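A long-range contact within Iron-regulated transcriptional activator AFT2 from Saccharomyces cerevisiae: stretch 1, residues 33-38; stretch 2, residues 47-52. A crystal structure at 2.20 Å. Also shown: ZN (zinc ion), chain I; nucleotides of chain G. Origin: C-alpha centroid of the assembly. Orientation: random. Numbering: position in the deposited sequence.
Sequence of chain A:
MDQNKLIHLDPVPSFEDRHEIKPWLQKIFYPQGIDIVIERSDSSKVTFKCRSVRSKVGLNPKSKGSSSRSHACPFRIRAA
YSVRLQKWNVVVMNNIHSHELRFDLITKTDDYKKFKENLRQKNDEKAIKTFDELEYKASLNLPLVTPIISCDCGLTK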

ATOM      1  N   GLY A  33       6.884 -17.467  18.368  1.00 28.94           N
ATOM      2  CA  GLY A  33       6.103 -16.331  18.825  1.00 33.48           C
ATOM      3  C   GLY A  33       6.408 -15.085  18.014  1.00 28.73           C
ATOM      4  O   GLY A  33       6.262 -13.959  18.493  1.00 24.99           O
ATOM      5  N   ILE A  34       6.839 -15.294  16.776  1.00 22.62           N
ATOM      6  CA  ILE A  34       7.182 -14.191  15.889  1.00 24.92           C
ATOM      7  C   ILE A  34       6.229 -14.146  14.706  1.00 22.87           C
ATOM      8  O   ILE A  34       6.109 -15.116  13.955  1.00 23.25           O
ATOM      9  CB  ILE A  34       8.632 -14.302  15.385  1.00 27.70           C
ATOM     10  CG1 ILE A  34       9.602 -14.221  16.565  1.00 27.13           C
ATOM     11  CG2 ILE A  34       8.931 -13.204  14.372  1.00 31.97           C
ATOM     12  CD1 ILE A  34      11.049 -14.462  16.193  1.00 25.66           C
ATOM     13  N   ASP A  35       5.553 -13.009  14.555  1.00 27.39           N
ATOM     14  CA  ASP A  35       4.536 -12.822  13.527  1.00 24.53           C
ATOM     15  C   ASP A  35       5.090 -11.934  12.413  1.00 26.52           C
ATOM     16  O   ASP A  35       5.125 -10.712  12.545  1.00 24.52           O
ATOM     17  CB  ASP A  35       3.294 -12.175  14.149  1.00 22.29           C
ATOM     18  CG  ASP A  35       2.108 -12.137  13.202  1.00 29.73           C
ATOM     19  OD1 ASP A  35       2.282 -12.419  11.997  1.00 33.92           O
ATOM     20  OD2 ASP A  35       0.994 -11.816  13.667  1.00 31.96           O
ATOM     21  N   ILE A  36       5.521 -12.549  11.318  1.00 25.16           N
ATOM     22  CA  ILE A  36       6.184 -11.807  10.250  1.00 25.45           C
ATOM     23  C   ILE A  36       5.208 -11.153   9.274  1.00 22.28           C
ATOM     24  O   ILE A  36       4.223 -11.761   8.858  1.00 24.80           O
ATOM     25  CB  ILE A  36       7.141 -12.703   9.440  1.00 33.67           C
ATOM     26  CG1 ILE A  36       6.362 -13.829   8.761  1.00 45.25           C
ATOM     27  CG2 ILE A  36       8.247 -13.259  10.331  1.00 25.89           C
ATOM     28  CD1 ILE A  36       7.130 -14.531   7.675  1.00 56.49           C
ATOM     29  N   VAL A  37       5.495  -9.908   8.915  1.00 17.36           N
ATOM     30  CA  VAL A  37       4.776  -9.242   7.833  1.00 22.90           C
ATOM     31  C   VAL A  37       5.771  -8.727   6.797  1.00 19.80           C
ATOM     32  O   VAL A  37       6.967  -8.619   7.076  1.00 26.28           O
ATOM     33  CB  VAL A  37       3.907  -8.074   8.344  1.00 17.19           C
ATOM     34  CG1 VAL A  37       2.775  -8.595   9.215  1.00 18.60           C
ATOM     35  CG2 VAL A  37       4.756  -7.066   9.105  1.00 16.05           C
ATOM     36  N   ILE A  38       5.278  -8.422   5.601  1.00 26.01           N
ATOM     37  CA  ILE A  38       6.122  -7.863   4.553  1.00 30.17           C
ATOM     38  C   ILE A  38       6.207  -6.347   4.680  1.00 32.29           C
ATOM     39  O   ILE A  38       5.193  -5.646   4.620  1.00 28.22           O
ATOM     40  CB  ILE A  38       5.598  -8.208   3.147  1.00 28.72           C
ATOM     41  CG1 ILE A  38       5.456  -9.722   2.982  1.00 30.45           C
ATOM     42  CG2 ILE A  38       6.529  -7.637   2.082  1.00 15.91           C
ATOM     43  CD1 ILE A  38       4.724 -10.129   1.721  1.00 26.66           C
ATOM     44  N   THR A  47      11.540  -7.873   2.155  1.00 30.62           N
ATOM     45  CA  THR A  47      11.937  -7.527   3.512  1.00 32.85           C
ATOM     46  C   THR A  47      10.781  -7.782   4.469  1.00 31.60           C
ATOM     47  O   THR A  47       9.662  -7.331   4.240  1.00 35.21           O
ATOM     48  CB  THR A  47      12.369  -6.057   3.620  1.00 35.22           C
ATOM     49  OG1 THR A  47      13.510  -5.833   2.785  1.00 34.83           O
ATOM     50  CG2 THR A  47      12.727  -5.714   5.056  1.00 35.49           C
ATOM     51  N   PHE A  48      11.063  -8.517   5.538  1.00 29.40           N
ATOM     52  CA  PHE A  48      10.049  -8.882   6.512  1.00 27.07           C
ATOM     53  C   PHE A  48      10.331  -8.221   7.853  1.00 29.70           C
ATOM     54  O   PHE A  48      11.476  -7.893   8.165  1.00 27.99           O
ATOM     55  CB  PHE A  48      10.014 -10.400   6.698  1.00 20.80           C
ATOM     56  CG  PHE A  48       9.759 -11.165   5.432  1.00 25.46           C
ATOM     57  CD1 PHE A  48      10.802 -11.496   4.584  1.00 22.45           C
ATOM     58  CD2 PHE A  48       8.478 -11.566   5.097  1.00 26.89           C
ATOM     59  CE1 PHE A  48      10.570 -12.207   3.424  1.00 22.63           C
ATOM     60  CE2 PHE A  48       8.239 -12.275   3.939  1.00 30.86           C
ATOM     61  CZ  PHE A  48       9.288 -12.598   3.101  1.00 23.28           C
ATOM     62  N   LYS A  49       9.280  -8.031   8.641  1.00 28.10           N
ATOM     63  CA  LYS A  49       9.428  -7.549  10.009  1.00 31.46           C
ATOM     64  C   LYS A  49       8.276  -8.052  10.872  1.00 21.49           C
ATOM     65  O   LYS A  49       7.362  -8.712  10.376  1.00 17.16           O
ATOM     66  CB  LYS A  49       9.492  -6.023  10.044  1.00 29.51           C
ATOM     67  CG  LYS A  49       8.239  -5.334   9.529  1.00 26.77           C
ATOM     68  CD  LYS A  49       8.404  -3.829   9.574  1.00 30.51           C
ATOM     69  CE  LYS A  49       7.193  -3.118   8.998  1.00 36.30           C
ATOM     70  NZ  LYS A  49       7.450  -1.658   8.862  1.00 45.00           N
ATOM     71  N   CYS A  50       8.325  -7.746  12.163  1.00 20.50           N
ATOM     72  CA  CYS A  50       7.251  -8.141  13.066  1.00 34.35           C
ATOM     73  C   CYS A  50       6.008  -7.311  12.802  1.00 30.11           C
ATOM     74  O   CYS A  50       6.092  -6.095  12.636  1.00 25.98           O
ATOM     75  CB  CYS A  50       7.674  -7.981  14.528  1.00 33.58           C
ATOM     76  SG  CYS A  50       8.836  -9.230  15.119  1.00 27.89           S
ATOM     77  N   ARG A  51       4.856  -7.969  12.757  1.00 23.35           N
ATOM     78  CA  ARG A  51       3.599  -7.248  12.656  1.00 28.25           C
ATOM     79  C   ARG A  51       3.562  -6.168  13.724  1.00 31.00           C
ATOM     80  O   ARG A  51       3.995  -6.386  14.858  1.00 30.53           O
ATOM     81  CB  ARG A  51       2.404  -8.182  12.830  1.00 30.19           C
ATOM     82  CG  ARG A  51       1.066  -7.475  12.677  1.00 34.66           C
ATOM     83  CD  ARG A  51      -0.089  -8.417  12.933  1.00 30.29           C
ATOM     84  NE  ARG A  51       0.072  -9.660  12.190  1.00 28.51           N
ATOM     85  CZ  ARG A  51      -0.189  -9.797  10.896  1.00 30.19           C
ATOM     86  NH1 ARG A  51      -0.627  -8.763  10.188  1.00 33.65           N
ATOM     87  NH2 ARG A  51      -0.010 -10.971  10.308  1.00 37.24           N
ATOM     88  N   SER A  52       3.052  -4.999  13.356  1.00 26.17           N
ATOM     89  CA  SER A  52       2.952  -3.886  14.282  1.00 31.03           C
ATOM     90  C   SER A  52       1.737  -4.081  15.186  1.00 45.09           C
ATOM     91  O   SER A  52       0.601  -4.157  14.710  1.00 45.98           O
ATOM     92  CB  SER A  52       2.845  -2.569  13.511  1.00 42.73           C
ATOM     93  OG  SER A  52       2.964  -1.451  14.373  1.00 48.76           O
TER
HETATM   94 ZN    ZN I 201       9.784  -8.136  16.882  1.00 37.33          ZN
ATOM     95  P    DC G  10       1.384  -8.377   4.322  1.00 29.01           P
ATOM     96  OP1  DC G  10       0.431  -9.417   3.884  1.00 21.06           O
ATOM     97  OP2  DC G  10       2.527  -8.752   5.182  1.00 36.60           O
ATOM     98  O5'  DC G  10       1.964  -7.626   3.030  1.00 27.76           O
ATOM     99  C5'  DC G  10       1.100  -7.308   1.948  1.00 27.55           C
ATOM    100  C4'  DC G  10       1.755  -6.340   0.973  1.00 31.59           C
ATOM    101  O4'  DC G  10       1.699  -4.985   1.495  1.00 19.52           O
ATOM    102  C3'  DC G  10       3.232  -6.609   0.650  1.00 26.21           C
ATOM    103  O3'  DC G  10       3.433  -6.632  -0.751  1.00 30.03           O
ATOM    104  C2'  DC G  10       3.942  -5.386   1.227  1.00 27.45           C
ATOM    105  C1'  DC G  10       2.854  -4.346   0.998  1.00 22.15           C
ATOM    106  N1   DC G  10       3.081  -3.045   1.687  1.00 21.96           N
ATOM    107  C2   DC G  10       2.613  -1.875   1.082  1.00 25.78           C
ATOM    108  O2   DC G  10       2.017  -1.952  -0.001  1.00 25.97           O
ATOM    109  N3   DC G  10       2.822  -0.689   1.701  1.00 17.41           N
ATOM    110  C4   DC G  10       3.465  -0.637   2.865  1.00 21.60           C
ATOM    111  N4   DC G  10       3.638   0.568   3.424  1.00 21.35           N
ATOM    112  C5   DC G  10       3.956  -1.821   3.500  1.00 16.59           C
ATOM    113  C6   DC G  10       3.743  -2.989   2.880  1.00 18.10           C
ATOM    114  P    DG G   9       2.147  -3.837   9.502  1.00 25.74           P
ATOM    115  OP1  DG G   9       1.925  -4.474  10.817  1.00 23.59           O
ATOM    116  OP2  DG G   9       3.458  -3.207   9.219  1.00 19.67           O
ATOM    117  O5'  DG G   9       1.835  -4.904   8.358  1.00 28.45           O
ATOM    118  C5'  DG G   9       0.526  -5.459   8.315  1.00 25.86           C
ATOM    119  C4'  DG G   9       0.107  -5.775   6.891  1.00 22.51           C
ATOM    120  O4'  DG G   9      -0.314  -4.562   6.210  1.00 29.38           O
ATOM    121  C3'  DG G   9       1.192  -6.375   6.009  1.00 25.94           C
ATOM    122  O3'  DG G   9       0.551  -7.231   5.075  1.00 27.01           O
ATOM    123  C2'  DG G   9       1.798  -5.139   5.345  1.00 21.60           C
ATOM    124  C1'  DG G   9       0.559  -4.268   5.134  1.00 25.19           C
ATOM    125  N9   DG G   9       0.779  -2.821   5.161  1.00 24.05           N
ATOM    126  C8   DG G   9       1.503  -2.102   6.081  1.00 30.05           C
ATOM    127  N7   DG G   9       1.507  -0.817   5.856  1.00 21.75           N
ATOM    128  C5   DG G   9       0.722  -0.668   4.720  1.00 27.83           C
ATOM    129  C6   DG G   9       0.359   0.499   4.005  1.00 27.67           C
ATOM    130  O6   DG G   9       0.670   1.676   4.243  1.00 22.27           O
ATOM    131  N1   DG G   9      -0.447   0.206   2.909  1.00 19.42           N
ATOM    132  C2   DG G   9      -0.853  -1.060   2.554  1.00 27.41           C
ATOM    133  N2   DG G   9      -1.630  -1.152   1.465  1.00 18.06           N
ATOM    134  N3   DG G   9      -0.522  -2.163   3.214  1.00 20.51           N
ATOM    135  C4   DG G   9       0.266  -1.892   4.283  1.00 22.95           C
ATOM    136  P    DT G   8       0.494   0.813  13.716  1.00 41.34           P
ATOM    137  OP1  DT G   8       0.585  -0.176  14.814  1.00 50.70           O
ATOM    138  OP2  DT G   8       1.494   1.897  13.614  1.00 38.09           O
ATOM    139  O5'  DT G   8       0.487   0.044  12.315  1.00 35.73           O
ATOM    140  C5'  DT G   8      -0.482  -0.962  12.079  1.00 31.88           C
ATOM    141  C4'  DT G   8      -0.417  -1.416  10.635  1.00 31.29           C
ATOM    142  O4'  DT G   8      -1.100  -0.466   9.776  1.00 29.30           O
ATOM    143  C3'  DT G   8       0.990  -1.556  10.065  1.00 30.14           C
ATOM    144  O3'  DT G   8       1.005  -2.730   9.286  1.00 34.24           O
ATOM    145  C2'  DT G   8       1.120  -0.321   9.176  1.00 25.71           C
ATOM    146  C1'  DT G   8      -0.299  -0.269   8.630  1.00 29.33           C
ATOM    147  N1   DT G   8      -0.715   1.008   7.973  1.00 26.51           N
ATOM    148  C2   DT G   8      -1.587   0.930   6.915  1.00 28.50           C
ATOM    149  O2   DT G   8      -2.019  -0.127   6.493  1.00 31.90           O
ATOM    150  N3   DT G   8      -1.936   2.136   6.364  1.00 28.38           N
ATOM    151  C4   DT G   8      -1.507   3.386   6.762  1.00 26.00           C
ATOM    152  O4   DT G   8      -1.875   4.413   6.200  1.00 38.95           O
ATOM    153  C5   DT G   8      -0.597   3.397   7.878  1.00 25.65           C
ATOM    154  C7   DT G   8      -0.069   4.703   8.391  1.00 26.31           C
ATOM    155  C6   DT G   8      -0.248   2.225   8.427  1.00 25.11           C

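The most unusual feature of this contact is that Asp35 and Arg51, both outside the paired strands, are joined twice, once through the backbone and once through the side chains. Arg51 N donates to Asp35 O at 2.8 Å with an N-H...O angle of 166°, continuing the antiparallel pairing beyond the last bridge. The same two residues form a salt bridge: Arg51 NE lies 2.8 Å from Asp35 OD2 at a nearly linear 176°, while Arg51 NH2 reaches Asp35 OD1 at 3.2 Å with a more bent angle of 139°. The carboxylate thus meets the guanidinium at its edge, near its plane, in a two-pronged arrangement. Asp35 adopts chi1 t, and although its CA-to-CB bond points sideways, the end of the side chain comes nearer the other stretch. One face of the guanidinium is covered by Val37, whose CG1 lies 3.5 Å from Arg51 NH1.

Within the strands, Val37 and Lys49 form the antiparallel hydrogen-bonded pair. Val37 N donates to Lys49 O at 2.7 Å and 172°, and Lys49 N returns a bond to Val37 O at 2.9 Å and 160°. Their side chains share a face of the sheet, with Val37 CG2 3.9 Å from Lys49 CG. The flanking pairs, Ile36 with Cys50 and Ile38 with Phe48, are non-hydrogen-bonded, and their CA atoms are correspondingly closer, 4.7 Å from Ile36 CA to Cys50 CA and 4.5 Å from Ile38 CA to Phe48 CA, against 5.4 Å from Val37 CA to Lys49 CA. CA-H...O contacts supplement the ladder; the shortest runs from Phe48 CA to Val37 O, 3.1 Å with 132° at the hydrogen. The strand directions differ by 137°, well short of ideal antiparallel alignment.

Ile38 and Phe48 project to the other face. The Phe48 ring packs against two isoleucines, with Ile38 CG1 3.9 Å from CE2 of Phe48 and Ile36 CD1 4.2 Å from CD2 of Phe48; both approaches are oblique. The Ile36 and Cys50 side chains diverge, and Cys50 points away from stretch 1, leaving its SG 2.3 Å from the zinc ion, which has three further ligand atoms elsewhere in the structure. Even so, Ile34 CG2 approaches Cys50 SG at 4.0 Å.

Both stretches also meet the DNA backbone, as befits a transcriptional activator. Ile38 N donates to OP2 of DC10 at 2.8 Å and 175°, while Ser52 N donates to OP1 of DG9 at 2.8 Å and 170°.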